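Local structure of nigritoxine (5M41) at residues H22-R30 and D195-L203; T80-F88 and L177-H188. The protein is a bacterial toxin of Vibrio nigripulchritudo active against crustaceans and insects, with a new fold. All coordinates share one frame; numbering follows the deposited sequence. Where two conformers were deposited one is given.

Contact 1 of 2, residues H22-R30 and D195-L203; sequences HSAVANRYR and DDQILSTLL. With MG (magnesium ion), chain B.
R30 and D196 meet at about a right angle, and their planes stand 42° apart, yet OD1 of D196 lies within the guanidinium plane. Both terminal nitrogens converge on that single oxygen: NH1 of R30 is 2.8 Å from D196 OD1, nearly in line with its C-O bond, and NH2 approaches on the syn side, out of the carboxylate plane. The result is an end-on salt bridge with both N-H...O angles bent, about 143°. A bend at chi3 folds the arginine back along its helix, where NH2 also donates to N27 OD1, so the guanidinium is held by N27 as well as by D196. NH1 further reaches a water that donates to D195 OD2; since OD1 of D195 binds the magnesium ion at 2.1 Å, the arginine is tied indirectly to the metal site. D196 itself sits as a knob among H22, S23, A26 and R30.

At the other end, the H22 ring and the Q197 side chain run side by side, with Q197 CG 4.0 Å from the ring centroid and almost on its normal, a CH-pi contact. In the conformer given, ND1 of H22 lies 2.7 Å from S200 OG, a hydrogen bond left doubtful by the second conformer of S200. Further along, CD1 of L203 lies over one face of the Y29 ring, 3.9 Å from its centroid, while L199 sends CD1 to Y29 and CD2 to A26.

Helices 22-30 and 195-203 cross at 72° with axes 8.0 Å apart at closest approach. Y29 continues the apolar seam onto L40 and Y41 of helix 34-54, and R28 forms a salt bridge with D259 and packs against strand 354-357.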
loop_
_atom_site.group_PDB
_atom_site.type_symbol
_atom_site.label_atom_id
_atom_site.label_comp_id
_atom_site.label_asym_id
_atom_site.label_seq_id
_atom_site.Cartn_x
_atom_site.Cartn_y
_atom_site.Cartn_z
ATOM N N HIS A 22 -9.294 -25.700 6.581
ATOM C CA HIS A 22 -9.294 -26.865 5.661
ATOM C C HIS A 22 -9.779 -26.543 4.276
ATOM O O HIS A 22 -9.297 -27.121 3.315
ATOM C CB HIS A 22 -10.142 -28.007 6.199
ATOM C CG HIS A 22 -9.753 -28.458 7.577
ATOM N ND1 HIS A 22 -8.557 -29.050 7.848
ATOM C CD2 HIS A 22 -10.445 -28.393 8.779
ATOM C CE1 HIS A 22 -8.498 -29.340 9.170
ATOM N NE2 HIS A 22 -9.653 -28.942 9.733
ATOM N N SER A 23 -10.758 -25.658 4.152
ATOM C CA SER A 23 -11.212 -25.287 2.828
ATOM C C SER A 23 -10.145 -24.549 2.010
ATOM O O SER A 23 -10.076 -24.716 0.808
ATOM C CB SER A 23 -12.536 -24.516 2.883
ATOM O OG SER A 23 -12.373 -23.285 3.547
ATOM N N ALA A 24 -9.304 -23.750 2.659
ATOM C CA ALA A 24 -8.229 -23.043 1.951
ATOM C C ALA A 24 -7.205 -24.032 1.382
ATOM O O ALA A 24 -6.725 -23.858 0.268
ATOM C CB ALA A 24 -7.523 -22.062 2.882
ATOM N N VAL A 25 -6.851 -25.053 2.160
ATOM C CA VAL A 25 -5.962 -26.110 1.672
ATOM C C VAL A 25 -6.640 -26.897 0.535
ATOM O O VAL A 25 -6.099 -27.009 -0.578
ATOM C CB VAL A 25 -5.558 -27.045 2.841
ATOM C CG1 VAL A 25 -4.673 -28.166 2.344
ATOM C CG2 VAL A 25 -4.849 -26.248 3.936
ATOM N N ALA A 26 -7.843 -27.400 0.815
ATOM C CA ALA A 26 -8.599 -28.192 -0.133
ATOM C C ALA A 26 -8.855 -27.434 -1.454
ATOM O O ALA A 26 -8.735 -28.036 -2.503
ATOM C CB ALA A 26 -9.916 -28.628 0.481
ATOM N N ASN A 27 -9.211 -26.136 -1.379
ATOM C CA ASN A 27 -9.372 -25.304 -2.579
ATOM C C ASN A 27 -8.122 -25.214 -3.451
ATOM O O ASN A 27 -8.227 -25.314 -4.681
ATOM C CB ASN A 27 -9.854 -23.888 -2.252
ATOM C CG ASN A 27 -11.285 -23.865 -1.745
ATOM O OD1 ASN A 27 -12.049 -24.807 -1.960
ATOM N ND2 ASN A 27 -11.647 -22.789 -1.048
ATOM N N ARG A 28 -6.954 -25.018 -2.841
ATOM C CA ARG A 28 -5.738 -25.025 -3.647
ATOM C C ARG A 28 -5.627 -26.322 -4.451
ATOM O O ARG A 28 -5.268 -26.291 -5.643
ATOM C CB ARG A 28 -4.447 -24.843 -2.831
ATOM C CG ARG A 28 -4.222 -23.488 -2.172
ATOM C CD ARG A 28 -4.378 -22.265 -3.074
ATOM N NE ARG A 28 -3.681 -22.240 -4.375
ATOM C CZ ARG A 28 -2.560 -21.564 -4.644
ATOM N NH1 ARG A 28 -1.890 -20.944 -3.671
ATOM N NH2 ARG A 28 -2.057 -21.552 -5.887
ATOM N N TYR A 29 -5.913 -27.448 -3.819
ATOM C CA TYR A 29 -5.704 -28.746 -4.485
ATOM C C TYR A 29 -6.766 -28.995 -5.561
ATOM O O TYR A 29 -6.461 -29.402 -6.690
ATOM C CB TYR A 29 -5.681 -29.899 -3.472
ATOM C CG TYR A 29 -5.542 -31.222 -4.182
ATOM C CD1 TYR A 29 -4.299 -31.668 -4.609
ATOM C CD2 TYR A 29 -6.673 -31.987 -4.484
ATOM C CE1 TYR A 29 -4.164 -32.868 -5.298
ATOM C CE2 TYR A 29 -6.553 -33.174 -5.172
ATOM C CZ TYR A 29 -5.294 -33.604 -5.578
ATOM O OH TYR A 29 -5.187 -34.757 -6.291
ATOM N N ARG A 30 -8.017 -28.721 -5.199
ATOM C CA ARG A 30 -9.153 -28.949 -6.082
ATOM C C ARG A 30 -9.078 -28.066 -7.322
ATOM O O ARG A 30 -9.497 -28.463 -8.401
ATOM C CB ARG A 30 -10.488 -28.730 -5.322
ATOM C CG ARG A 30 -10.960 -29.994 -4.596
ATOM C CD ARG A 30 -12.446 -29.928 -4.182
ATOM N NE ARG A 30 -12.665 -28.739 -3.351
ATOM C CZ ARG A 30 -12.924 -28.739 -2.050
ATOM N NH1 ARG A 30 -13.105 -29.866 -1.393
ATOM N NH2 ARG A 30 -13.056 -27.572 -1.418
ATOM N N ASP A 195 -15.710 -33.292 2.903
ATOM C CA ASP A 195 -14.781 -33.068 1.834
ATOM C C ASP A 195 -13.510 -32.351 2.298
ATOM O O ASP A 195 -12.427 -32.900 2.141
ATOM C CB ASP A 195 -15.472 -32.328 0.661
ATOM C CG ASP A 195 -16.348 -33.252 -0.158
ATOM O OD1 ASP A 195 -16.782 -34.295 0.398
ATOM O OD2 ASP A 195 -16.577 -32.978 -1.361
ATOM N N ASP A 196 -13.625 -31.149 2.877
ATOM C CA ASP A 196 -12.442 -30.291 2.988
ATOM C C ASP A 196 -11.443 -30.862 3.977
ATOM O O ASP A 196 -10.234 -30.880 3.724
ATOM C CB ASP A 196 -12.808 -28.843 3.354
ATOM C CG ASP A 196 -13.583 -28.133 2.241
ATOM O OD1 ASP A 196 -13.622 -28.620 1.087
ATOM O OD2 ASP A 196 -14.131 -27.071 2.534
ATOM N N GLN A 197 -11.956 -31.337 5.103
ATOM C CA GLN A 197 -11.104 -31.859 6.148
ATOM C C GLN A 197 -10.427 -33.174 5.761
ATOM O O GLN A 197 -9.258 -33.396 6.085
ATOM C CB GLN A 197 -11.898 -32.018 7.441
ATOM C CG GLN A 197 -11.041 -32.458 8.608
ATOM C CD GLN A 197 -11.835 -32.525 9.879
ATOM O OE1 GLN A 197 -13.011 -32.939 9.877
ATOM N NE2 GLN A 197 -11.212 -32.112 10.984
ATOM N N ILE A 198 -11.149 -34.045 5.065
ATOM C CA ILE A 198 -10.554 -35.310 4.667
ATOM C C ILE A 198 -9.444 -35.019 3.684
ATOM O O ILE A 198 -8.340 -35.554 3.800
ATOM C CB ILE A 198 -11.590 -36.302 4.117
ATOM C CG1 ILE A 198 -12.611 -36.601 5.212
ATOM C CG2 ILE A 198 -10.926 -37.621 3.760
ATOM C CD1 ILE A 198 -12.909 -38.072 5.435
ATOM N N LEU A 199 -9.713 -34.100 2.761
ATOM C CA LEU A 199 -8.730 -33.714 1.772
ATOM C C LEU A 199 -7.432 -33.116 2.386
ATOM O O LEU A 199 -6.317 -33.509 2.013
ATOM C CB LEU A 199 -9.372 -32.729 0.796
ATOM C CG LEU A 199 -8.845 -32.529 -0.618
ATOM C CD1 LEU A 199 -8.257 -33.790 -1.279
ATOM C CD2 LEU A 199 -9.986 -31.963 -1.448
ATOM N N SER A 200 -7.569 -32.188 3.331
ATOM C CA SER A 200 -6.394 -31.570 3.933
ATOM C C SER A 200 -5.613 -32.581 4.777
ATOM O O SER A 200 -4.366 -32.513 4.842
ATOM C CB SER A 200 -6.759 -30.317 4.747
ATOM O OG SER A 200 -7.666 -30.593 5.791
ATOM N N THR A 201 -6.320 -33.532 5.388
ATOM C CA THR A 201 -5.681 -34.550 6.191
ATOM C C THR A 201 -4.906 -35.525 5.338
ATOM O O THR A 201 -3.796 -35.929 5.695
ATOM C CB THR A 201 -6.728 -35.340 7.004
ATOM O OG1 THR A 201 -7.300 -34.455 7.945
ATOM C CG2 THR A 201 -6.085 -36.482 7.788
ATOM N N LEU A 202 -5.512 -35.925 4.227
ATOM C CA LEU A 202 -4.907 -36.888 3.313
ATOM C C LEU A 202 -3.727 -36.346 2.515
ATOM O O LEU A 202 -2.986 -37.117 1.892
ATOM C CB LEU A 202 -5.969 -37.475 2.372
ATOM C CG LEU A 202 -6.968 -38.414 3.081
ATOM C CD1 LEU A 202 -8.109 -38.785 2.147
ATOM C CD2 LEU A 202 -6.303 -39.670 3.571
ATOM N N LEU A 203 -3.545 -35.030 2.555
ATOM C CA LEU A 203 -2.454 -34.378 1.830
ATOM C C LEU A 203 -1.387 -33.780 2.767
ATOM O O LEU A 203 -0.368 -33.290 2.315
ATOM C CB LEU A 203 -3.015 -33.297 0.881
ATOM C CG LEU A 203 -3.804 -33.745 -0.363
ATOM C CD1 LEU A 203 -4.397 -32.555 -1.091
ATOM C CD2 LEU A 203 -2.917 -34.525 -1.319
HETATM MG MG MG B . -17.766 -35.964 -0.286
HETATM O O HOH W 1 -14.359 -31.834 -2.499
HETATM O O HOH W 2 -17.789 -35.030 -2.591
HETATM O O HOH W 3 -19.652 -37.100 -1.106
HETATM O O HOH W 4 -19.369 -34.392 0.797
#

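Contact 2 of 2, residues T80-F88 and L177-H188; sequences TYGATNMFF and LSKILVERLDYH
R184 reaches from helix 177-191 across the G82-T84 backbone, and its side chain can be followed atom by atom. From CB the chain leaves with CG anti to the backbone N (chi1 166°), which carries it toward the loop; CG comes to rest 3.6 Å from T84 CA. A bend at chi2 then turns CD in beside the A83 carbonyl carbon. NE donates to T84 OG1 at 2.9 Å in a fairly straight bond (162°), the hydroxyl lying near the guanidinium plane. Beyond it the flat group lies against the main chain, one face over A83 N at its centre and G82 C toward its rim, with NH1 3.4 Å from G82 C. NH2 finds its salt-bridge partner in E135, outside the two segments.

The same T84 OG1 is hydrogen-bonded to H188 ND1 (2.6 Å) at the edge of the imidazole, either atom being able to donate, so two side chains one helical turn apart hold one threonine oxygen. T84 CG2 instead packs on L185 CD1.

Toward the start of the helix the contact becomes apolar. CD2 of L177 stands over the centre of the F87 ring, 3.5 Å from its centroid and 2° off the normal, a close CH-pi contact. L181 CD2 nestles against the N85-M86 backbone, and a water accepts from N85 N and donates to L181 O.

The arrangement is a helix packed against an antiparallel sheet: strand 86-90, flanked by 77-80 and 98-102, is entered through a type II turn at A83-M86, which the helix grips through T84.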
loop_
_atom_site.group_PDB
_atom_site.type_symbol
_atom_site.label_atom_id
_atom_site.label_comp_id
_atom_site.label_asym_id
_atom_site.label_seq_id
_atom_site.Cartn_x
_atom_site.Cartn_y
_atom_site.Cartn_z
ATOM N N THR A 80 -1.565 -51.657 -7.148
ATOM C CA THR A 80 -2.447 -50.625 -6.654
ATOM C C THR A 80 -3.445 -51.225 -5.674
ATOM O O THR A 80 -3.671 -52.437 -5.673
ATOM C CB THR A 80 -3.205 -49.923 -7.799
ATOM O OG1 THR A 80 -3.920 -50.900 -8.559
ATOM C CG2 THR A 80 -2.228 -49.170 -8.687
ATOM N N TYR A 81 -4.020 -50.366 -4.848
ATOM C CA TYR A 81 -4.843 -50.778 -3.724
ATOM C C TYR A 81 -6.039 -49.861 -3.673
ATOM O O TYR A 81 -5.948 -48.687 -4.067
ATOM C CB TYR A 81 -4.095 -50.499 -2.424
ATOM C CG TYR A 81 -2.877 -51.334 -2.108
ATOM C CD1 TYR A 81 -2.905 -52.723 -2.215
ATOM C CD2 TYR A 81 -1.732 -50.738 -1.605
ATOM C CE1 TYR A 81 -1.797 -53.499 -1.879
ATOM C CE2 TYR A 81 -0.610 -51.493 -1.270
ATOM C CZ TYR A 81 -0.656 -52.869 -1.403
ATOM O OH TYR A 81 0.430 -53.615 -1.053
ATOM N N GLY A 82 -7.126 -50.356 -3.099
ATOM C CA GLY A 82 -8.204 -49.469 -2.636
ATOM C C GLY A 82 -7.780 -48.715 -1.386
ATOM O O GLY A 82 -8.407 -48.848 -0.347
ATOM N N ALA A 83 -6.722 -47.905 -1.485
ATOM C CA ALA A 83 -6.188 -47.200 -0.328
ATOM C C ALA A 83 -5.563 -45.898 -0.802
ATOM O O ALA A 83 -4.748 -45.915 -1.707
ATOM C CB ALA A 83 -5.140 -48.067 0.392
ATOM N N THR A 84 -5.923 -44.777 -0.189
ATOM C CA THR A 84 -5.420 -43.481 -0.641
ATOM C C THR A 84 -3.926 -43.350 -0.304
ATOM O O THR A 84 -3.488 -43.833 0.733
ATOM C CB THR A 84 -6.250 -42.375 0.002
ATOM O OG1 THR A 84 -7.639 -42.622 -0.269
ATOM C CG2 THR A 84 -5.838 -40.990 -0.505
ATOM N N ASN A 85 -3.137 -42.766 -1.200
ATOM C CA ASN A 85 -1.705 -42.489 -0.931
ATOM C C ASN A 85 -0.797 -43.719 -0.865
ATOM O O ASN A 85 0.360 -43.616 -0.431
ATOM C CB ASN A 85 -1.542 -41.706 0.375
ATOM C CG ASN A 85 -2.208 -40.326 0.318
ATOM O OD1 ASN A 85 -2.083 -39.607 -0.682
ATOM N ND2 ASN A 85 -2.905 -39.950 1.395
ATOM N N MET A 86 -1.322 -44.881 -1.229
ATOM C CA MET A 86 -0.596 -46.143 -1.009
ATOM C C MET A 86 -0.518 -47.003 -2.234
ATOM O O MET A 86 -1.436 -47.016 -3.077
ATOM C CB MET A 86 -1.257 -46.942 0.122
ATOM C CG MET A 86 -1.244 -46.229 1.470
ATOM S SD MET A 86 -2.200 -47.095 2.736
ATOM C CE MET A 86 -1.333 -48.669 2.716
ATOM N N PHE A 87 0.599 -47.717 -2.345
ATOM C CA PHE A 87 0.829 -48.665 -3.426
ATOM C C PHE A 87 1.966 -49.591 -2.986
ATOM O O PHE A 87 2.593 -49.340 -1.971
ATOM C CB PHE A 87 1.184 -47.952 -4.759
ATOM C CG PHE A 87 2.377 -47.027 -4.663
ATOM C CD1 PHE A 87 3.673 -47.489 -4.939
ATOM C CD2 PHE A 87 2.210 -45.685 -4.296
ATOM C CE1 PHE A 87 4.777 -46.643 -4.851
ATOM C CE2 PHE A 87 3.325 -44.834 -4.215
ATOM C CZ PHE A 87 4.595 -45.306 -4.504
ATOM N N PHE A 88 2.211 -50.651 -3.757
ATOM C CA PHE A 88 3.284 -51.625 -3.462
ATOM C C PHE A 88 4.286 -51.714 -4.597
ATOM O O PHE A 88 3.899 -51.725 -5.780
ATOM C CB PHE A 88 2.685 -53.020 -3.260
ATOM C CG PHE A 88 3.578 -53.975 -2.486
ATOM C CD1 PHE A 88 3.711 -53.862 -1.104
ATOM C CD2 PHE A 88 4.223 -55.015 -3.132
ATOM C CE1 PHE A 88 4.509 -54.747 -0.389
ATOM C CE2 PHE A 88 5.028 -55.913 -2.420
ATOM C CZ PHE A 88 5.152 -55.782 -1.044
ATOM N N LEU A 177 0.910 -44.639 -12.315
ATOM C CA LEU A 177 0.634 -44.590 -10.882
ATOM C C LEU A 177 0.059 -43.248 -10.423
ATOM O O LEU A 177 -0.922 -43.220 -9.678
ATOM C CB LEU A 177 1.879 -44.968 -10.075
ATOM C CG LEU A 177 1.814 -44.944 -8.541
ATOM C CD1 LEU A 177 0.703 -45.861 -7.980
ATOM C CD2 LEU A 177 3.173 -45.274 -7.935
ATOM N N SER A 178 0.668 -42.139 -10.840
ATOM C CA SER A 178 0.235 -40.864 -10.285
ATOM C C SER A 178 -1.208 -40.563 -10.685
ATOM O O SER A 178 -1.947 -39.991 -9.914
ATOM C CB SER A 178 1.217 -39.735 -10.637
ATOM O OG SER A 178 1.188 -39.456 -12.032
ATOM N N LYS A 179 -1.630 -41.033 -11.857
ATOM C CA LYS A 179 -3.004 -40.845 -12.312
ATOM C C LYS A 179 -3.950 -41.620 -11.382
ATOM O O LYS A 179 -4.969 -41.091 -10.947
ATOM C CB LYS A 179 -3.147 -41.363 -13.752
ATOM C CG LYS A 179 -4.559 -41.316 -14.344
ATOM C CD LYS A 179 -4.482 -41.256 -15.881
ATOM C CE LYS A 179 -5.745 -40.704 -16.539
ATOM N NZ LYS A 179 -6.947 -41.522 -16.226
ATOM N N ILE A 180 -3.609 -42.877 -11.102
ATOM C CA ILE A 180 -4.462 -43.737 -10.275
ATOM C C ILE A 180 -4.580 -43.143 -8.877
ATOM O O ILE A 180 -5.648 -43.200 -8.281
ATOM C CB ILE A 180 -3.968 -45.222 -10.197
ATOM C CG1 ILE A 180 -3.860 -45.907 -11.582
ATOM C CG2 ILE A 180 -4.870 -46.087 -9.284
ATOM C CD1 ILE A 180 -5.048 -45.704 -12.484
ATOM N N LEU A 181 -3.481 -42.612 -8.340
ATOM C CA LEU A 181 -3.512 -41.984 -6.996
ATOM C C LEU A 181 -4.418 -40.766 -6.933
ATOM O O LEU A 181 -5.149 -40.573 -5.953
ATOM C CB LEU A 181 -2.098 -41.603 -6.533
ATOM C CG LEU A 181 -1.200 -42.783 -6.129
ATOM C CD1 LEU A 181 0.268 -42.388 -6.243
ATOM C CD2 LEU A 181 -1.498 -43.266 -4.715
ATOM N N VAL A 182 -4.356 -39.939 -7.964
ATOM C CA VAL A 182 -5.272 -38.781 -8.087
ATOM C C VAL A 182 -6.712 -39.269 -8.121
ATOM O O VAL A 182 -7.569 -38.733 -7.395
ATOM C CB VAL A 182 -4.956 -37.944 -9.345
ATOM C CG1 VAL A 182 -6.102 -36.971 -9.698
ATOM C CG2 VAL A 182 -3.643 -37.186 -9.125
ATOM N N GLU A 183 -6.978 -40.302 -8.926
ATOM C CA GLU A 183 -8.363 -40.783 -9.044
ATOM C C GLU A 183 -8.803 -41.429 -7.731
ATOM O O GLU A 183 -9.952 -41.327 -7.364
ATOM C CB GLU A 183 -8.524 -41.752 -10.243
ATOM C CG GLU A 183 -8.482 -41.019 -11.589
ATOM C CD GLU A 183 -8.048 -41.886 -12.778
ATOM O OE1 GLU A 183 -7.350 -42.911 -12.612
ATOM O OE2 GLU A 183 -8.359 -41.497 -13.917
ATOM N N ARG A 184 -7.887 -42.099 -7.033
ATOM C CA ARG A 184 -8.217 -42.672 -5.715
ATOM C C ARG A 184 -8.583 -41.601 -4.679
ATOM O O ARG A 184 -9.554 -41.743 -3.952
ATOM C CB ARG A 184 -7.076 -43.601 -5.217
ATOM C CG ARG A 184 -7.168 -43.975 -3.740
ATOM C CD ARG A 184 -8.403 -44.802 -3.396
ATOM N NE ARG A 184 -8.632 -44.742 -1.963
ATOM C CZ ARG A 184 -9.482 -45.502 -1.291
ATOM N NH1 ARG A 184 -10.241 -46.399 -1.916
ATOM N NH2 ARG A 184 -9.590 -45.331 0.022
ATOM N N LEU A 185 -7.820 -40.512 -4.627
ATOM C CA LEU A 185 -8.112 -39.433 -3.693
ATOM C C LEU A 185 -9.480 -38.800 -4.027
ATOM O O LEU A 185 -10.296 -38.539 -3.141
ATOM C CB LEU A 185 -6.961 -38.401 -3.702
ATOM C CG LEU A 185 -7.143 -37.124 -2.876
ATOM C CD1 LEU A 185 -7.392 -37.520 -1.411
ATOM C CD2 LEU A 185 -5.961 -36.153 -3.004
ATOM N N ASP A 186 -9.747 -38.553 -5.307
ATOM C CA ASP A 186 -11.056 -38.014 -5.701
ATOM C C ASP A 186 -12.197 -38.933 -5.216
ATOM O O ASP A 186 -13.182 -38.474 -4.663
ATOM C CB ASP A 186 -11.169 -37.865 -7.222
ATOM C CG ASP A 186 -10.384 -36.681 -7.771
ATOM O OD1 ASP A 186 -10.030 -35.744 -7.018
ATOM O OD2 ASP A 186 -10.104 -36.703 -8.983
ATOM N N TYR A 187 -12.057 -40.231 -5.436
ATOM C CA TYR A 187 -13.044 -41.182 -4.960
ATOM C C TYR A 187 -13.193 -41.153 -3.450
ATOM O O TYR A 187 -14.297 -41.185 -2.927
ATOM C CB TYR A 187 -12.662 -42.598 -5.405
ATOM C CG TYR A 187 -13.486 -43.698 -4.764
ATOM C CD1 TYR A 187 -14.814 -43.914 -5.138
ATOM C CD2 TYR A 187 -12.916 -44.557 -3.815
ATOM C CE1 TYR A 187 -15.567 -44.943 -4.558
ATOM C CE2 TYR A 187 -13.653 -45.598 -3.235
ATOM C CZ TYR A 187 -14.977 -45.791 -3.621
ATOM O OH TYR A 187 -15.701 -46.821 -3.038
ATOM N N HIS A 188 -12.078 -41.134 -2.739
ATOM C CA HIS A 188 -12.117 -41.108 -1.270
ATOM C C HIS A 188 -12.889 -39.913 -0.778
ATOM O O HIS A 188 -13.820 -40.022 0.049
ATOM C CB HIS A 188 -10.688 -41.114 -0.730
ATOM C CG HIS A 188 -10.588 -41.301 0.760
ATOM N ND1 HIS A 188 -9.535 -41.918 1.337
ATOM C CD2 HIS A 188 -11.438 -40.913 1.800
ATOM C CE1 HIS A 188 -9.709 -41.950 2.685
ATOM N NE2 HIS A 188 -10.868 -41.332 2.969
HETATM O O HOH W 5 -4.111 -41.021 -3.440
#

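How the contacts relate
The two contacts lie with their centres about 16 Å apart and touch each other directly. Helices 177-191 and 195-203, which supply one segment to each, follow one another in the chain. Several bridges join the contacts: L202 O is 2.9 Å from N85 ND2, a probable hydrogen bond, and L185 CD2 packs 3.7 Å from both L199 CD1 and Y29 OH. L202 CD1 also lies against H188 ND1, at 3.5 Å. The magnesium ion sits at the junction of the two helices, bound by the V189 and E192 carbonyl oxygens and by D195 of contact 1. In contact 2 the H188 side chain stays about 8 Å from the ion.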